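Local coordinates for protein 2-hydroxychromene-2-carboxylate isomerase (Pseudomonas putida, PDB 2IMF) that catalyses the reversible glutathione-dependent isomerisation of 2-hydroxychromene-2-carboxylate to trans-o-hydroxybenzylidenepyruvate in naphthalene breakdown, and is a kappa class glutathione transferase, at residues Asp4-Phe9 with Arg33-Asp38. Numbering follows the deposited sequence.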
ATOM      1  N   ASP A   4       6.289  15.465 -10.699  1.00 15.65           N
ATOM      2  CA  ASP A   4       7.207  14.500 -11.232  1.00 15.82           C
ATOM      3  C   ASP A   4       6.657  13.087 -10.985  1.00 14.30           C
ATOM      4  O   ASP A   4       6.292  12.761  -9.855  1.00 15.15           O
ATOM      5  CB  ASP A   4       8.565  14.693 -10.576  1.00 17.69           C
ATOM      6  CG  ASP A   4       9.182  16.085 -10.887  1.00 21.94           C
ATOM      7  OD1 ASP A   4       8.803  16.732 -11.910  1.00 25.34           O
ATOM      8  OD2 ASP A   4      10.014  16.526 -10.112  1.00 25.39           O
ATOM      9  N   PHE A   5       6.613  12.294 -12.035  1.00 13.79           N
ATOM     10  CA  PHE A   5       6.086  10.924 -12.002  1.00 13.04           C
ATOM     11  C   PHE A   5       7.123   9.955 -12.413  1.00 13.33           C
ATOM     12  O   PHE A   5       7.675  10.036 -13.526  1.00 15.14           O
ATOM     13  CB  PHE A   5       4.894  10.928 -12.936  1.00 15.06           C
ATOM     14  CG  PHE A   5       4.233   9.576 -13.152  1.00 14.13           C
ATOM     15  CD1 PHE A   5       4.013   8.647 -12.113  1.00 14.65           C
ATOM     16  CD2 PHE A   5       3.702   9.295 -14.433  1.00 16.59           C
ATOM     17  CE1 PHE A   5       3.347   7.435 -12.344  1.00 14.26           C
ATOM     18  CE2 PHE A   5       3.036   8.060 -14.669  1.00 13.56           C
ATOM     19  CZ  PHE A   5       2.913   7.119 -13.598  1.00 14.04           C
ATOM     20  N   TYR A   6       7.314   8.968 -11.551  1.00 12.87           N
ATOM     21  CA  TYR A   6       8.331   7.931 -11.773  1.00 11.16           C
ATOM     22  C   TYR A   6       7.624   6.601 -11.921  1.00 11.66           C
ATOM     23  O   TYR A   6       6.820   6.219 -11.074  1.00 12.51           O
ATOM     24  CB  TYR A   6       9.278   7.825 -10.585  1.00 13.20           C
ATOM     25  CG  TYR A   6      10.102   9.050 -10.418  1.00 13.13           C
ATOM     26  CD1 TYR A   6       9.596  10.240  -9.781  1.00 15.43           C
ATOM     27  CD2 TYR A   6      11.330   9.102 -11.004  1.00 14.01           C
ATOM     28  CE1 TYR A   6      10.378  11.380  -9.651  1.00 16.28           C
ATOM     29  CE2 TYR A   6      12.160  10.308 -10.911  1.00 16.49           C
ATOM     30  CZ  TYR A   6      11.611  11.386 -10.216  1.00 15.24           C
ATOM     31  OH  TYR A   6      12.386  12.583 -10.148  1.00 17.74           O
ATOM     32  N   PHE A   7       7.869   5.885 -13.007  1.00 11.61           N
ATOM     33  CA  PHE A   7       7.155   4.646 -13.311  1.00 11.14           C
ATOM     34  C   PHE A   7       8.131   3.682 -14.006  1.00 10.96           C
ATOM     35  O   PHE A   7       9.195   4.089 -14.515  1.00 11.92           O
ATOM     36  CB  PHE A   7       5.938   4.900 -14.224  1.00 13.31           C
ATOM     37  CG  PHE A   7       6.314   5.409 -15.602  1.00 13.59           C
ATOM     38  CD1 PHE A   7       6.579   6.745 -15.824  1.00 13.98           C
ATOM     39  CD2 PHE A   7       6.495   4.549 -16.644  1.00 15.43           C
ATOM     40  CE1 PHE A   7       6.938   7.187 -17.088  1.00 16.01           C
ATOM     41  CE2 PHE A   7       6.930   4.976 -17.865  1.00 16.37           C
ATOM     42  CZ  PHE A   7       7.121   6.331 -18.071  1.00 15.69           C
ATOM     43  N   ASP A   8       7.734   2.404 -14.044  1.00 11.49           N
ATOM     44  CA  ASP A   8       8.385   1.332 -14.839  1.00 12.82           C
ATOM     45  C   ASP A   8       7.202   0.629 -15.517  1.00 11.24           C
ATOM     46  O   ASP A   8       6.181   0.390 -14.854  1.00 11.63           O
ATOM     47  CB  ASP A   8       9.163   0.404 -13.881  1.00 12.33           C
ATOM     48  CG  ASP A   8       9.932  -0.723 -14.588  1.00 13.93           C
ATOM     49  OD1 ASP A   8       9.442  -1.222 -15.646  1.00 13.70           O
ATOM     50  OD2 ASP A   8      10.950  -1.164 -14.046  1.00 14.23           O
ATOM     51  N   PHE A   9       7.258   0.378 -16.826  1.00 11.92           N
ATOM     52  CA  PHE A   9       6.077  -0.224 -17.514  1.00 12.32           C
ATOM     53  C   PHE A   9       5.760  -1.639 -17.002  1.00 12.75           C
ATOM     54  O   PHE A   9       4.681  -2.106 -17.294  1.00 12.85           O
ATOM     55  CB  PHE A   9       6.269  -0.251 -19.045  1.00 13.52           C
ATOM     56  CG  PHE A   9       6.171   1.101 -19.703  1.00 11.94           C
ATOM     57  CD1 PHE A   9       4.971   1.796 -19.693  1.00 13.34           C
ATOM     58  CD2 PHE A   9       7.249   1.604 -20.378  1.00 11.08           C
ATOM     59  CE1 PHE A   9       4.846   3.070 -20.342  1.00 13.29           C
ATOM     60  CE2 PHE A   9       7.180   2.872 -21.053  1.00 13.74           C
ATOM     61  CZ  PHE A   9       5.992   3.579 -21.023  1.00 13.44           C
ATOM     62  N   ARG A  33       5.769  15.711 -15.336  1.00 19.60           N
ATOM     63  CA  ARG A  33       7.092  15.403 -15.805  1.00 19.34           C
ATOM     64  C   ARG A  33       7.309  13.866 -15.664  1.00 18.00           C
ATOM     65  O   ARG A  33       7.445  13.344 -14.524  1.00 16.92           O
ATOM     66  CB  ARG A  33       8.148  16.203 -15.052  1.00 21.63           C
ATOM     67  CG  ARG A  33       9.533  15.910 -15.508  1.00 28.97           C
ATOM     68  CD  ARG A  33      10.567  16.857 -14.829  1.00 37.18           C
ATOM     69  NE  ARG A  33       9.940  18.074 -14.314  1.00 43.84           N
ATOM     70  CZ  ARG A  33      10.275  18.698 -13.176  1.00 44.56           C
ATOM     71  NH1 ARG A  33      11.241  18.245 -12.396  1.00 47.14           N
ATOM     72  NH2 ARG A  33       9.624  19.777 -12.803  1.00 47.10           N
ATOM     73  N   TYR A  34       7.363  13.154 -16.788  1.00 16.07           N
ATOM     74  CA  TYR A  34       7.464  11.671 -16.784  1.00 15.71           C
ATOM     75  C   TYR A  34       8.892  11.184 -16.677  1.00 15.45           C
ATOM     76  O   TYR A  34       9.818  11.764 -17.311  1.00 17.83           O
ATOM     77  CB  TYR A  34       6.913  11.127 -18.075  1.00 15.57           C
ATOM     78  CG  TYR A  34       5.457  11.330 -18.244  1.00 14.56           C
ATOM     79  CD1 TYR A  34       4.996  12.517 -18.844  1.00 17.11           C
ATOM     80  CD2 TYR A  34       4.504  10.395 -17.810  1.00 13.87           C
ATOM     81  CE1 TYR A  34       3.636  12.747 -19.035  1.00 18.31           C
ATOM     82  CE2 TYR A  34       3.148  10.636 -18.002  1.00 15.74           C
ATOM     83  CZ  TYR A  34       2.726  11.839 -18.593  1.00 17.42           C
ATOM     84  OH  TYR A  34       1.396  12.053 -18.790  1.00 19.41           O
ATOM     85  N   ASN A  35       9.114  10.142 -15.876  1.00 15.99           N
ATOM     86  CA  ASN A  35      10.401   9.555 -15.727  1.00 13.73           C
ATOM     87  C   ASN A  35      10.271   8.024 -15.757  1.00 13.04           C
ATOM     88  O   ASN A  35       9.860   7.426 -14.770  1.00 15.43           O
ATOM     89  CB  ASN A  35      11.004   9.966 -14.361  1.00 15.99           C
ATOM     90  CG  ASN A  35      11.160  11.503 -14.203  1.00 16.46           C
ATOM     91  OD1 ASN A  35      12.126  12.099 -14.689  1.00 23.45           O
ATOM     92  ND2 ASN A  35      10.168  12.122 -13.612  1.00 19.70           N
ATOM     93  N   ALA A  36      10.736   7.402 -16.839  1.00 14.24           N
ATOM     94  CA  ALA A  36      10.762   5.917 -16.917  1.00 14.09           C
ATOM     95  C   ALA A  36      12.034   5.426 -16.273  1.00 13.14           C
ATOM     96  O   ALA A  36      13.139   5.858 -16.666  1.00 14.50           O
ATOM     97  CB  ALA A  36      10.681   5.420 -18.365  1.00 15.58           C
ATOM     98  N   ILE A  37      11.905   4.553 -15.257  1.00 12.36           N
ATOM     99  CA  ILE A  37      13.091   4.103 -14.520  1.00 13.99           C
ATOM    100  C   ILE A  37      13.060   2.615 -14.271  1.00 14.86           C
ATOM    101  O   ILE A  37      12.029   1.963 -14.408  1.00 13.88           O
ATOM    102  CB  ILE A  37      13.258   4.785 -13.107  1.00 13.45           C
ATOM    103  CG1 ILE A  37      11.973   4.558 -12.251  1.00 13.41           C
ATOM    104  CG2 ILE A  37      13.395   6.301 -13.303  1.00 14.44           C
ATOM    105  CD1 ILE A  37      12.158   5.033 -10.768  1.00 14.00           C
ATOM    106  N   ASP A  38      14.201   2.079 -13.910  1.00 13.58           N
ATOM    107  CA  ASP A  38      14.354   0.639 -13.712  1.00 14.14           C
ATOM    108  C   ASP A  38      14.041   0.235 -12.282  1.00 14.81           C
ATOM    109  O   ASP A  38      14.922   0.371 -11.378  1.00 14.03           O
ATOM    110  CB  ASP A  38      15.778   0.226 -14.103  1.00 14.97           C
ATOM    111  CG  ASP A  38      15.975  -1.274 -14.133  1.00 17.82           C
ATOM    112  OD1 ASP A  38      15.208  -2.056 -13.611  1.00 19.28           O
ATOM    113  OD2 ASP A  38      17.048  -1.725 -14.629  1.00 29.23           O
TER
HETATM  114  O   HOH W   1      12.757  -3.104 -14.143  1.00 19.14           O
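Tyr6 lays its ring almost flat against the amide of Asn35, the two planes 13° apart and CE2 lying 3.6 Å from Asn35 CG. The same amide reaches back to the neighbouring backbone: Asn35 ND2 donates to Phe5 O (3.3 Å) from above the carbonyl plane, while Asn35 N donates to the same oxygen at 2.8 Å, so two N-H groups grip it. An alanine in place of Tyr6 would probably strip the Asn35 amide of its stacked ring, leaving ND2 to Phe5 O as its hold across the strands, and deprive Arg163 of the phenol oxygen. On the face bearing Phe7, that ring covers Ala36, whose CA sits 4.0 Å from the ring centroid and 18° off its normal, a CH-pi contact. Segments 4-7 and 33-36 run parallel, their axes 4.8 Å apart; strands 2-7 and 31-36 are joined through helix 12-28 in the beta-alpha-beta unit of the thioredoxin fold. Toward exposed Arg33, packing gives way to a salt bridge with Asp4, by charge alone and with OD1 doubtfully placed; OD2 also pairs with Arg163. At the other end, one water donates to both Asp8 OD2 and Asp38 OD1, while Ser86 and Asn90 hold Asp8 OD1 and Leu39 N binds OD2.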